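Long-range contacts in glutamine amidotransferase domain-containing protein (Streptococcus mutans, PDB 3L7N), which probably releases ammonia from glutamine and passes it to an acceptor, as related glutamine amidotransferases do: residues I3-H8 with A16-A21; L106-K111 with H141-M146; T121-M126 with K152-A157; D127-D132 with G170-A175; L186-I191 with E212-D217. All blocks are in the same frame, centred on the assembly; numbering follows the deposited sequence.

Contact 1 (I3-H8 with A16-A21)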
# COMPACT_ATOMS: atom_id res chain seq x y z
N ILE A 3 15.16 3.57 -6.17
CA ILE A 3 13.92 3.33 -5.51
C ILE A 3 14.23 2.79 -4.11
O ILE A 3 14.90 1.72 -4.00
CB ILE A 3 13.16 2.27 -6.27
CG1 ILE A 3 12.82 2.76 -7.64
CG2 ILE A 3 11.88 1.75 -5.51
CD1 ILE A 3 11.97 1.79 -8.36
N HIS A 4 13.76 3.48 -3.05
CA HIS A 4 13.99 3.01 -1.67
C HIS A 4 12.71 2.50 -0.99
O HIS A 4 11.72 3.24 -0.90
CB HIS A 4 14.66 4.13 -0.81
CG HIS A 4 15.13 3.64 0.52
ND1 HIS A 4 14.31 3.61 1.63
CD2 HIS A 4 16.30 3.04 0.90
CE1 HIS A 4 14.96 3.05 2.66
NE2 HIS A 4 16.17 2.71 2.25
N PHE A 5 12.74 1.25 -0.50
CA PHE A 5 11.58 0.62 0.18
C PHE A 5 11.67 0.73 1.66
O PHE A 5 12.75 0.50 2.27
CB PHE A 5 11.54 -0.84 -0.13
CG PHE A 5 11.06 -1.17 -1.51
CD1 PHE A 5 9.70 -1.45 -1.75
CD2 PHE A 5 11.94 -1.21 -2.57
CE1 PHE A 5 9.24 -1.72 -3.03
CE2 PHE A 5 11.47 -1.47 -3.86
CZ PHE A 5 10.11 -1.75 -4.08
N ILE A 6 10.53 0.98 2.30
CA ILE A 6 10.46 0.89 3.75
C ILE A 6 9.58 -0.30 4.11
O ILE A 6 8.45 -0.40 3.62
CB ILE A 6 9.83 2.21 4.39
CG1 ILE A 6 10.53 3.44 3.90
CG2 ILE A 6 9.80 2.12 5.88
CD1 ILE A 6 11.79 3.62 4.47
N LEU A 7 10.09 -1.25 4.86
CA LEU A 7 9.36 -2.49 5.09
C LEU A 7 9.17 -2.71 6.59
O LEU A 7 10.02 -2.37 7.37
CB LEU A 7 10.10 -3.63 4.46
CG LEU A 7 10.48 -3.58 2.99
CD1 LEU A 7 11.15 -4.83 2.67
CD2 LEU A 7 9.31 -3.40 2.11
N HIS A 8 8.00 -3.20 6.98
CA HIS A 8 7.60 -3.13 8.37
C HIS A 8 7.35 -4.52 8.93
O HIS A 8 7.01 -4.66 10.10
CB HIS A 8 6.28 -2.32 8.52
CG HIS A 8 6.32 -0.92 7.97
ND1 HIS A 8 5.65 -0.57 6.81
CD2 HIS A 8 6.77 0.24 8.51
CE1 HIS A 8 5.78 0.73 6.61
NE2 HIS A 8 6.46 1.25 7.63
N ALA A 16 5.23 -7.53 -6.10
CA ALA A 16 5.36 -7.05 -7.46
C ALA A 16 5.97 -5.67 -7.59
O ALA A 16 6.40 -5.32 -8.67
CB ALA A 16 4.05 -7.10 -8.16
N TYR A 17 5.95 -4.83 -6.50
CA TYR A 17 6.64 -3.50 -6.58
C TYR A 17 8.13 -3.74 -6.77
O TYR A 17 8.78 -3.09 -7.63
CB TYR A 17 6.41 -2.68 -5.34
CG TYR A 17 5.01 -2.12 -5.19
CD1 TYR A 17 4.65 -0.91 -5.82
CD2 TYR A 17 4.05 -2.78 -4.38
CE1 TYR A 17 3.37 -0.35 -5.65
CE2 TYR A 17 2.73 -2.26 -4.26
CZ TYR A 17 2.41 -1.03 -4.90
OH TYR A 17 1.16 -0.50 -4.79
N LEU A 18 8.67 -4.74 -6.03
CA LEU A 18 10.07 -5.08 -6.13
C LEU A 18 10.35 -5.67 -7.47
O LEU A 18 11.31 -5.26 -8.14
CB LEU A 18 10.49 -6.04 -5.03
CG LEU A 18 12.00 -6.35 -4.95
CD1 LEU A 18 12.84 -5.08 -5.13
CD2 LEU A 18 12.38 -7.09 -3.61
N ALA A 19 9.50 -6.64 -7.90
CA ALA A 19 9.68 -7.29 -9.23
C ALA A 19 9.70 -6.28 -10.37
O ALA A 19 10.61 -6.30 -11.24
CB ALA A 19 8.66 -8.23 -9.43
N TRP A 20 8.74 -5.38 -10.36
CA TRP A 20 8.73 -4.27 -11.28
C TRP A 20 10.00 -3.55 -11.24
O TRP A 20 10.63 -3.32 -12.28
CB TRP A 20 7.56 -3.29 -10.96
CG TRP A 20 7.57 -2.09 -11.85
CD1 TRP A 20 7.15 -2.03 -13.17
CD2 TRP A 20 8.14 -0.81 -11.55
NE1 TRP A 20 7.40 -0.77 -13.69
CE2 TRP A 20 8.02 -0.01 -12.73
CE3 TRP A 20 8.69 -0.25 -10.39
CZ2 TRP A 20 8.43 1.36 -12.76
CZ3 TRP A 20 9.15 1.13 -10.44
CH2 TRP A 20 9.01 1.89 -11.61
N ALA A 21 10.41 -3.13 -10.05
CA ALA A 21 11.66 -2.37 -9.93
C ALA A 21 12.85 -3.17 -10.50
O ALA A 21 13.72 -2.61 -11.15
CB ALA A 21 11.92 -1.93 -8.45
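At the edge of the Phe5 ring sits Tyr17, whose CB lies near the ring plane and 3.8 Å from Phe5 CE1, while Leu18 comes to the same end of the ring obliquely. The example is a beta-alpha-beta unit, in which strand 2-7 leads into helix 15-23 and the chain returns as strand 27-32, beside the first. Over the short segments, the helix runs back almost antiparallel to the strand, at 164°, with 10.7 Å between the axes. Phe5 spans much of that distance: its far atom CZ reaches the helix backbone, 3.8 Å from Leu18 N, and its CE2 touches Leu18 CD1 at 4.1 Å. Tyr17 gives the strand its CB, but its phenol leads away, toward Met52 and Glu181.

The second flat group is the indole of Trp20. Tyr17 O lies at its edge in the ring plane, and NE1 is hydrogen-bonded to Asp230 of the C-terminal helix. Ile3 crosses Trp20 at about a right angle. The extended Ile3 side chain (chi2 -175°) ends in a methyl group that meets two residues, CD1 lying 3.6 Å from Trp20 CZ3 and 3.7 Å from Ala21 CB.

Contact 2 (L106-K111 with H141-M146)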
# COMPACT_ATOMS: atom_id res chain seq x y z
N LEU A 106 -8.34 6.49 9.69
CA LEU A 106 -9.67 6.04 10.21
C LEU A 106 -9.85 4.50 10.12
O LEU A 106 -9.11 3.83 9.43
CB LEU A 106 -10.81 6.73 9.42
CG LEU A 106 -10.81 8.26 9.29
CD1 LEU A 106 -11.68 8.68 8.13
CD2 LEU A 106 -11.27 8.94 10.62
N HIS A 107 -10.89 3.97 10.78
CA HIS A 107 -11.32 2.60 10.58
C HIS A 107 -12.18 2.50 9.33
O HIS A 107 -12.85 3.43 8.97
CB HIS A 107 -12.11 2.08 11.80
CG HIS A 107 -11.34 2.17 13.10
ND1 HIS A 107 -11.79 2.92 14.18
CD2 HIS A 107 -10.16 1.62 13.49
CE1 HIS A 107 -10.91 2.82 15.18
NE2 HIS A 107 -9.91 2.05 14.78
N SER A 108 -12.13 1.34 8.65
CA SER A 108 -12.85 1.14 7.39
C SER A 108 -14.30 0.77 7.73
O SER A 108 -14.53 0.09 8.70
CB SER A 108 -12.19 0.01 6.61
OG SER A 108 -12.66 -0.04 5.27
N PRO A 109 -15.29 1.28 6.93
CA PRO A 109 -16.68 0.79 7.09
C PRO A 109 -16.70 -0.72 7.24
O PRO A 109 -17.19 -1.24 8.25
CB PRO A 109 -17.37 1.20 5.74
CG PRO A 109 -16.51 2.26 5.14
CD PRO A 109 -15.23 2.43 6.02
N LYS A 110 -16.16 -1.42 6.24
CA LYS A 110 -15.99 -2.87 6.32
C LYS A 110 -14.48 -3.31 6.21
O LYS A 110 -13.69 -2.78 5.35
CB LYS A 110 -16.88 -3.56 5.27
CG LYS A 110 -18.38 -3.74 5.73
CD LYS A 110 -18.47 -4.21 7.29
CE LYS A 110 -19.87 -4.92 7.66
NZ LYS A 110 -19.72 -6.46 7.86
N LYS A 111 -14.07 -4.24 7.07
CA LYS A 111 -12.75 -4.87 6.90
C LYS A 111 -12.72 -5.83 5.72
O LYS A 111 -13.71 -6.43 5.38
CB LYS A 111 -12.29 -5.52 8.18
CG LYS A 111 -12.32 -7.00 8.23
CD LYS A 111 -12.14 -7.42 9.70
CE LYS A 111 -10.93 -8.29 9.88
NZ LYS A 111 -10.31 -8.14 11.27
N HIS A 141 -6.78 -7.31 -0.88
CA HIS A 141 -7.13 -6.47 0.25
C HIS A 141 -6.70 -7.15 1.47
O HIS A 141 -6.85 -8.37 1.57
CB HIS A 141 -8.67 -6.23 0.33
CG HIS A 141 -9.22 -5.52 -0.84
ND1 HIS A 141 -9.57 -6.16 -2.00
CD2 HIS A 141 -9.38 -4.20 -1.07
CE1 HIS A 141 -9.91 -5.26 -2.91
NE2 HIS A 141 -9.80 -4.06 -2.37
N TRP A 142 -6.20 -6.38 2.45
CA TRP A 142 -5.92 -6.93 3.78
C TRP A 142 -5.91 -5.86 4.91
O TRP A 142 -4.90 -5.69 5.56
CB TRP A 142 -4.61 -7.70 3.78
CG TRP A 142 -4.61 -8.81 4.75
CD1 TRP A 142 -4.60 -8.71 6.12
CD2 TRP A 142 -4.62 -10.23 4.45
NE1 TRP A 142 -4.63 -9.99 6.69
CE2 TRP A 142 -4.64 -10.93 5.68
CE3 TRP A 142 -4.59 -10.97 3.25
CZ2 TRP A 142 -4.60 -12.32 5.75
CZ3 TRP A 142 -4.60 -12.34 3.32
CH2 TRP A 142 -4.60 -13.01 4.57
N HIS A 143 -7.06 -5.24 5.21
CA HIS A 143 -7.08 -4.14 6.20
C HIS A 143 -8.26 -4.10 7.09
O HIS A 143 -9.26 -4.71 6.84
CB HIS A 143 -6.99 -2.83 5.52
CG HIS A 143 -8.19 -2.50 4.71
ND1 HIS A 143 -8.58 -3.26 3.63
CD2 HIS A 143 -9.10 -1.51 4.83
CE1 HIS A 143 -9.66 -2.72 3.08
NE2 HIS A 143 -9.99 -1.65 3.79
N GLY A 144 -8.13 -3.30 8.13
CA GLY A 144 -9.21 -2.98 9.00
C GLY A 144 -9.38 -1.49 9.06
O GLY A 144 -10.46 -1.00 9.41
N ASP A 145 -8.32 -0.75 8.68
CA ASP A 145 -8.32 0.72 8.69
C ASP A 145 -8.17 1.28 7.26
O ASP A 145 -8.12 0.52 6.29
CB ASP A 145 -7.22 1.23 9.57
CG ASP A 145 -7.50 1.02 11.00
OD1 ASP A 145 -8.63 0.66 11.36
OD2 ASP A 145 -6.58 1.20 11.81
N MET A 146 -8.18 2.60 7.14
CA MET A 146 -7.99 3.27 5.86
C MET A 146 -7.40 4.70 6.07
O MET A 146 -7.32 5.18 7.20
CB MET A 146 -9.31 3.36 5.11
CG MET A 146 -10.32 4.48 5.70
SD MET A 146 -11.93 4.59 4.84
CE MET A 146 -12.64 5.92 5.74
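Leu106 and Met146 face each other as an antiparallel hydrogen-bonded pair. Leu106 N donates to Met146 O at 3.0 Å, and Met146 N returns the bond to Leu106 O at 2.8 Å, both nearly straight. Their side chains share one face of the sheet and cross obliquely, so that Leu106 CD1 touches Met146 CE at 3.8 Å. Met146, extended beyond CG, starts from the position between the backbone N and carbonyl carbon (chi1 75°). Its side chain crosses Pro109 at about a right angle, Met146 SD lying 4.1 Å from Pro109 CD.

One step out, Ser108 N donates to Gly144 O at 3.0 Å, just where segment 141-146 turns a corner. The Ser108 hydroxyl turns back within its own segment, giving a hydrogen bond to Lys110 O at 2.9 Å from above that carbonyl plane and spanning the corner at 109 and 110. The Lys110 side chain leaves the contact, its NZ hydrogen-bonded to Thr205 OG1. Beyond Gly144, Trp142 and His143 together face Glu112 in a classic beta bulge.

At this edge of the sheet, near the surface, backbone N-H and C=O groups thus satisfy one another, while Leu106, Pro109 and the buried Met146 supply apolar contact.

Contact 3 (T121-M126 with K152-A157)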
# COMPACT_ATOMS: atom_id res chain seq x y z
N THR A 121 -13.26 6.03 -9.29
CA THR A 121 -13.95 7.23 -9.15
C THR A 121 -13.94 7.98 -10.48
O THR A 121 -13.25 7.57 -11.44
CB THR A 121 -13.22 8.03 -8.15
OG1 THR A 121 -13.50 7.51 -6.86
CG2 THR A 121 -13.61 9.39 -8.21
N GLU A 122 -14.73 9.07 -10.55
CA GLU A 122 -14.68 10.02 -11.68
C GLU A 122 -13.33 10.59 -11.84
O GLU A 122 -12.86 10.79 -12.96
CB GLU A 122 -15.67 11.19 -11.44
CG GLU A 122 -17.12 10.88 -11.83
CD GLU A 122 -17.21 10.28 -13.24
OE1 GLU A 122 -16.38 10.73 -14.15
OE2 GLU A 122 -18.04 9.32 -13.44
N ALA A 123 -12.74 10.98 -10.69
CA ALA A 123 -11.37 11.53 -10.63
C ALA A 123 -10.40 10.45 -11.06
O ALA A 123 -9.47 10.72 -11.83
CB ALA A 123 -11.06 11.99 -9.24
N GLY A 124 -10.68 9.22 -10.67
CA GLY A 124 -9.89 8.11 -11.13
C GLY A 124 -9.91 7.92 -12.61
O GLY A 124 -8.90 7.70 -13.20
N LYS A 125 -11.07 7.98 -13.21
CA LYS A 125 -11.21 7.81 -14.63
C LYS A 125 -10.51 8.92 -15.37
O LYS A 125 -10.30 8.86 -16.55
CB LYS A 125 -12.67 7.79 -15.00
CG LYS A 125 -13.35 6.46 -14.92
CD LYS A 125 -14.69 6.61 -14.27
CE LYS A 125 -15.57 5.42 -14.49
NZ LYS A 125 -16.69 5.62 -15.47
N MET A 126 -10.12 9.96 -14.67
CA MET A 126 -9.47 11.05 -15.33
C MET A 126 -7.97 11.02 -15.11
O MET A 126 -7.25 11.78 -15.72
CB MET A 126 -10.02 12.38 -14.83
CG MET A 126 -11.42 12.75 -15.29
SD MET A 126 -11.69 12.63 -17.04
CE MET A 126 -10.79 14.04 -17.60
N LYS A 152 -6.80 18.49 -0.10
CA LYS A 152 -6.15 18.58 -1.40
C LYS A 152 -5.95 17.20 -2.01
O LYS A 152 -5.43 17.07 -3.11
CB LYS A 152 -4.81 19.30 -1.28
CG LYS A 152 -4.54 19.88 0.10
CD LYS A 152 -3.10 19.62 0.54
CE LYS A 152 -3.04 18.51 1.57
NZ LYS A 152 -1.71 18.45 2.24
N ALA A 153 -6.37 16.17 -1.29
CA ALA A 153 -6.22 14.80 -1.79
C ALA A 153 -7.46 14.38 -2.51
O ALA A 153 -8.57 14.80 -2.14
CB ALA A 153 -5.91 13.85 -0.66
N GLN A 154 -7.30 13.57 -3.57
CA GLN A 154 -8.45 12.99 -4.33
C GLN A 154 -8.57 11.48 -4.13
O GLN A 154 -7.57 10.80 -4.10
CB GLN A 154 -8.30 13.27 -5.79
CG GLN A 154 -8.45 14.72 -6.12
CD GLN A 154 -7.70 15.11 -7.33
OE1 GLN A 154 -6.55 15.54 -7.24
NE2 GLN A 154 -8.30 14.92 -8.49
N VAL A 155 -9.79 10.97 -4.01
CA VAL A 155 -10.02 9.53 -4.08
C VAL A 155 -10.14 9.05 -5.57
O VAL A 155 -11.02 9.54 -6.35
CB VAL A 155 -11.26 9.12 -3.30
CG1 VAL A 155 -11.49 7.63 -3.41
CG2 VAL A 155 -11.16 9.58 -1.81
N LEU A 156 -9.25 8.14 -5.99
CA LEU A 156 -9.32 7.63 -7.31
C LEU A 156 -10.06 6.28 -7.40
O LEU A 156 -10.46 5.87 -8.48
CB LEU A 156 -7.94 7.61 -7.97
CG LEU A 156 -7.11 8.87 -7.71
CD1 LEU A 156 -5.74 8.78 -8.36
CD2 LEU A 156 -7.79 10.09 -8.17
N ALA A 157 -10.33 5.64 -6.27
CA ALA A 157 -11.01 4.38 -6.34
C ALA A 157 -11.55 3.95 -5.07
O ALA A 157 -11.01 4.28 -4.01
CB ALA A 157 -10.15 3.36 -6.87
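Thr121 and Leu156 are joined through the backbone, Thr121 N donating to Leu156 O at 2.9 Å from above the carbonyl plane. The CB of Thr121 is directed at the strand. Its OG1 lies beside the backbone N and anti to the carbonyl carbon (chi1 -76°), from where it gives a weak 3.2 Å hydrogen bond to Val155 O. Consecutive carbonyls of the strand are therefore met by one residue.

Leu156 has CG anti to its own carbonyl carbon (chi1 -43°), and its two branches serve different neighbours: CD2 lies 3.9 Å from Ala123 CB, while CD1 turns to the following loop at Asp127. Leu156 CB lies 3.7 Å from Gly124 CA. Gly124, with no side chain, also brings its CA to 3.5 Å from Leu156 O as a CA-H...O contact. Gln154 keeps an extended chain beyond CG, with NE2 skirting Ala123 CB at 4.1 Å.

The turn itself is held by Lys125 N bonding to Thr121 O. Thr121 follows strand 115-120, which neighbours strand 154-158 antiparallel in the sheet. Leu156 O thus receives an N-H from Thr121 and a weaker C-H from Gly124 where this pairing ends, with Ala123 and the leucine side chain supplying the apolar part.

Contact 4 (D127-D132 with G170-A175)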
# COMPACT_ATOMS: atom_id res chain seq x y z
N ASP A 127 -7.50 10.15 -14.23
CA ASP A 127 -6.02 10.03 -13.95
C ASP A 127 -5.25 9.30 -15.03
O ASP A 127 -5.46 8.11 -15.27
CB ASP A 127 -5.74 9.40 -12.61
CG ASP A 127 -4.37 9.78 -12.06
OD1 ASP A 127 -3.41 9.91 -12.85
OD2 ASP A 127 -4.26 9.97 -10.86
N SER A 128 -4.35 10.03 -15.67
CA SER A 128 -3.45 9.50 -16.66
C SER A 128 -2.78 8.15 -16.29
O SER A 128 -2.72 7.24 -17.08
CB SER A 128 -2.38 10.51 -16.89
OG SER A 128 -1.77 10.28 -18.11
N TYR A 129 -2.27 8.07 -15.05
CA TYR A 129 -1.48 6.93 -14.55
C TYR A 129 -2.35 5.67 -14.35
O TYR A 129 -1.84 4.60 -14.12
CB TYR A 129 -0.74 7.33 -13.21
CG TYR A 129 0.21 8.57 -13.36
CD1 TYR A 129 0.63 9.00 -14.63
CD2 TYR A 129 0.65 9.28 -12.23
CE1 TYR A 129 1.49 10.09 -14.77
CE2 TYR A 129 1.50 10.41 -12.37
CZ TYR A 129 1.92 10.79 -13.64
OH TYR A 129 2.79 11.89 -13.79
N LEU A 130 -3.66 5.83 -14.46
CA LEU A 130 -4.59 4.67 -14.34
C LEU A 130 -5.26 4.28 -15.67
O LEU A 130 -6.17 3.48 -15.67
CB LEU A 130 -5.67 4.92 -13.26
CG LEU A 130 -5.19 5.29 -11.87
CD1 LEU A 130 -6.39 5.69 -10.89
CD2 LEU A 130 -4.39 4.19 -11.30
N SER A 131 -4.80 4.85 -16.78
CA SER A 131 -5.42 4.52 -18.05
C SER A 131 -5.62 3.02 -18.27
O SER A 131 -6.58 2.63 -18.91
CB SER A 131 -4.65 5.08 -19.19
OG SER A 131 -4.18 6.35 -18.89
N ASP A 132 -4.74 2.16 -17.75
CA ASP A 132 -4.84 0.74 -18.09
C ASP A 132 -5.64 -0.07 -17.11
O ASP A 132 -5.74 -1.27 -17.23
CB ASP A 132 -3.49 0.14 -18.37
CG ASP A 132 -2.85 0.76 -19.60
OD1 ASP A 132 -3.54 0.89 -20.60
OD2 ASP A 132 -1.68 1.18 -19.54
N GLY A 170 -0.62 14.02 -4.21
CA GLY A 170 0.26 14.97 -4.85
C GLY A 170 0.49 14.55 -6.27
O GLY A 170 -0.01 13.52 -6.69
N PRO A 171 1.19 15.40 -7.05
CA PRO A 171 1.32 15.14 -8.48
C PRO A 171 1.96 13.82 -8.73
O PRO A 171 1.65 13.14 -9.77
CB PRO A 171 2.25 16.24 -8.95
CG PRO A 171 2.30 17.27 -7.79
CD PRO A 171 1.42 16.81 -6.71
N LYS A 172 2.85 13.41 -7.83
CA LYS A 172 3.58 12.15 -8.03
C LYS A 172 3.60 11.32 -6.76
O LYS A 172 4.50 10.56 -6.55
CB LYS A 172 5.01 12.44 -8.55
CG LYS A 172 4.97 13.03 -9.97
CD LYS A 172 6.11 12.58 -10.80
CE LYS A 172 5.59 11.97 -12.09
NZ LYS A 172 6.73 11.56 -13.00
N GLN A 173 2.60 11.52 -5.91
CA GLN A 173 2.58 10.94 -4.58
C GLN A 173 1.23 10.27 -4.39
O GLN A 173 0.22 10.97 -4.21
CB GLN A 173 2.76 12.03 -3.50
CG GLN A 173 4.13 12.70 -3.42
CD GLN A 173 4.36 13.71 -4.54
OE1 GLN A 173 3.42 14.22 -5.12
NE2 GLN A 173 5.60 13.92 -4.90
N TYR A 174 1.22 8.91 -4.48
CA TYR A 174 -0.03 8.10 -4.56
C TYR A 174 -0.08 7.15 -3.39
O TYR A 174 0.94 6.84 -2.83
CB TYR A 174 -0.04 7.31 -5.83
CG TYR A 174 -0.47 8.09 -6.99
CD1 TYR A 174 -1.76 7.89 -7.57
CD2 TYR A 174 0.36 9.10 -7.53
CE1 TYR A 174 -2.19 8.68 -8.70
CE2 TYR A 174 -0.08 9.91 -8.64
CZ TYR A 174 -1.33 9.68 -9.21
OH TYR A 174 -1.71 10.44 -10.25
N ALA A 175 -1.26 6.67 -3.03
CA ALA A 175 -1.41 5.75 -1.92
C ALA A 175 -2.39 4.68 -2.32
O ALA A 175 -3.36 4.97 -2.95
CB ALA A 175 -1.89 6.46 -0.75
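Tyr129, in the 3-10 segment 128-130, faces Tyr174, on the strand that leaves the type I turn from Gly170 to Gln173, across backbones whose nearest CA atoms, those of Tyr129 and Lys172, are 9.8 Å apart. Asp127 and Tyr174 reach toward each other tip to tip: Tyr174 OH donates at 2.7 Å to Asp127 OD2, which accepts on its syn lone pair and lies in the plane of the phenol ring at its edge. The carboxylate's CG is anti to the backbone N (chi1 -157°). Its other oxygen, OD1, accepts from Tyr129 N at 3.1 Å, so both oxygens are engaged. Tyr174 OH is also hydrogen-bonded to Lys168 NZ, and the Lys168 side chain touches Asp127, so its positive charge may favour the ionised carboxylate.

The two tyrosine side chains cross at about a right angle as an oblique ring pair, centroids 5.8 Å apart and planes at 48°, with Tyr129 CD2 3.6 Å from Tyr174 CZ. Lys172 CE comes to 3.3 Å from Tyr129 OH, while its NZ continues to Leu232 O in helix 219-233. The bond from Tyr129 N to Asp127 OD1 makes this an Asx turn leading into the 3-10 segment, with Asp127 and Tyr129 meeting strand 173-176 through Tyr174.

Contact 5 (L186-I191 with E212-D217)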
# COMPACT_ATOMS: atom_id res chain seq x y z
N LEU A 186 3.16 -14.46 -1.31
CA LEU A 186 2.91 -13.37 -0.32
C LEU A 186 1.62 -13.68 0.44
O LEU A 186 1.53 -13.51 1.71
CB LEU A 186 2.83 -11.97 -0.97
CG LEU A 186 3.96 -11.41 -1.86
CD1 LEU A 186 3.95 -9.93 -1.80
CD2 LEU A 186 5.23 -11.89 -1.50
N VAL A 187 0.64 -14.19 -0.29
CA VAL A 187 -0.62 -14.47 0.30
C VAL A 187 -0.50 -15.64 1.29
O VAL A 187 -1.04 -15.57 2.42
CB VAL A 187 -1.68 -14.68 -0.73
CG1 VAL A 187 -2.88 -15.20 -0.10
CG2 VAL A 187 -1.97 -13.33 -1.47
N ALA A 188 0.34 -16.63 0.93
CA ALA A 188 0.71 -17.72 1.87
C ALA A 188 1.18 -17.16 3.18
O ALA A 188 0.72 -17.60 4.27
CB ALA A 188 1.77 -18.59 1.27
N ALA A 189 2.11 -16.17 3.12
CA ALA A 189 2.76 -15.69 4.37
C ALA A 189 1.73 -14.94 5.25
O ALA A 189 1.73 -15.08 6.52
CB ALA A 189 4.00 -14.83 4.09
N LEU A 190 0.79 -14.23 4.57
CA LEU A 190 -0.25 -13.49 5.28
C LEU A 190 -1.20 -14.41 5.96
O LEU A 190 -1.49 -14.24 7.18
CB LEU A 190 -0.99 -12.51 4.34
CG LEU A 190 -0.22 -11.18 4.19
CD1 LEU A 190 -0.55 -10.44 2.93
CD2 LEU A 190 -0.37 -10.33 5.42
N ILE A 191 -1.61 -15.46 5.26
CA ILE A 191 -2.48 -16.50 5.87
C ILE A 191 -1.83 -17.11 7.11
O ILE A 191 -2.51 -17.34 8.09
CB ILE A 191 -2.87 -17.60 4.86
CG1 ILE A 191 -3.82 -17.03 3.80
CG2 ILE A 191 -3.49 -18.83 5.58
CD1 ILE A 191 -3.84 -17.79 2.54
N GLU A 212 -9.67 -19.81 -1.11
CA GLU A 212 -10.12 -18.86 -2.13
C GLU A 212 -9.00 -17.97 -2.55
O GLU A 212 -8.80 -17.74 -3.74
CB GLU A 212 -11.27 -18.03 -1.62
CG GLU A 212 -12.58 -18.43 -2.17
CD GLU A 212 -13.72 -17.94 -1.35
OE1 GLU A 212 -13.63 -17.97 -0.08
OE2 GLU A 212 -14.71 -17.49 -1.95
N MET A 213 -8.24 -17.50 -1.57
CA MET A 213 -7.12 -16.60 -1.83
C MET A 213 -5.94 -17.31 -2.39
O MET A 213 -5.25 -16.79 -3.32
CB MET A 213 -6.74 -15.86 -0.58
CG MET A 213 -7.82 -15.02 -0.11
SD MET A 213 -7.38 -13.97 1.20
CE MET A 213 -7.31 -15.07 2.61
N GLN A 214 -5.68 -18.50 -1.87
CA GLN A 214 -4.48 -19.22 -2.18
C GLN A 214 -4.46 -19.72 -3.64
O GLN A 214 -3.41 -19.72 -4.31
CB GLN A 214 -4.29 -20.34 -1.22
CG GLN A 214 -2.98 -20.95 -1.32
CD GLN A 214 -1.91 -20.14 -0.62
OE1 GLN A 214 -1.82 -20.13 0.65
NE2 GLN A 214 -1.03 -19.45 -1.44
N THR A 215 -5.65 -20.05 -4.17
CA THR A 215 -5.78 -20.62 -5.55
C THR A 215 -5.95 -19.55 -6.60
O THR A 215 -5.87 -19.83 -7.78
CB THR A 215 -6.97 -21.57 -5.65
OG1 THR A 215 -8.15 -20.88 -5.24
CG2 THR A 215 -6.75 -22.81 -4.73
N PHE A 216 -6.18 -18.31 -6.15
CA PHE A 216 -6.58 -17.22 -7.04
C PHE A 216 -5.41 -16.85 -7.99
O PHE A 216 -4.28 -17.16 -7.71
CB PHE A 216 -7.03 -15.99 -6.19
CG PHE A 216 -7.52 -14.86 -7.00
CD1 PHE A 216 -8.87 -14.73 -7.28
CD2 PHE A 216 -6.61 -13.90 -7.53
CE1 PHE A 216 -9.34 -13.62 -8.15
CE2 PHE A 216 -7.05 -12.80 -8.36
CZ PHE A 216 -8.40 -12.66 -8.67
N ASP A 217 -5.71 -16.30 -9.15
CA ASP A 217 -4.64 -15.94 -10.07
C ASP A 217 -4.32 -14.42 -10.04
O ASP A 217 -5.14 -13.58 -10.53
CB ASP A 217 -4.97 -16.37 -11.49
CG ASP A 217 -3.87 -15.92 -12.52
OD1 ASP A 217 -3.06 -15.05 -12.20
OD2 ASP A 217 -3.83 -16.46 -13.62
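Val187 and Met213 cross at about a right angle, and Ile191, one helical turn after Val187, slides past the same methionine in the opposite direction. Val187 CG1 meets the root of Met213, its CB, at 3.9 Å. The far end turns at chi3 (-76°), which carries CE to 4.2 Å from Ile191 CG1. The thioether chain is thus met at both ends by residues from one side of helix 184-193.

Gln214 takes the flank, its amide meeting Ile191 and Ala188. Its CG is anti to the backbone N (chi1 -169°), and a bend at chi2 follows. The amide then lies over the backbone of the other helix, OE1 standing 3.7 Å from Ala188 CA and 3.6 Å from Ile191 CD1. Its NE2 makes a weak hydrogen bond to Pro184 O at the start of helix 184-193. Between the two segments themselves there is no hydrogen bond: the contact is apolar, with a glutamine amide at its margin.

Helix 210-214 soon gives way to Asp217, whose side chain bonds Ser219 OG and caps the start of helix 219-233. Leu190 and Met213, one from each helix, both rest on Trp142 of strand 136-143.

Four of the five contacts reach the same mixed sheet, yet they differ with their place in it. Contact 1 is the buried case, apolar and without a cross-segment hydrogen bond, in the parallel part; contact 2, on the other side of the chain's centre about 23 Å away between centres, lies at the surface and depends on backbone pairing. Contacts 3 and 4 adjoin, about 9 Å apart between centres, and touch through Leu156 of contact 3, which packs on Tyr174 and Leu130 of contact 4; the first mixes backbone bonds with packing, the second turns on a carboxylate and a phenol. Contact 5 joins helices, is apolar like contact 1 though only partly buried, and touches contact 2 through Trp142.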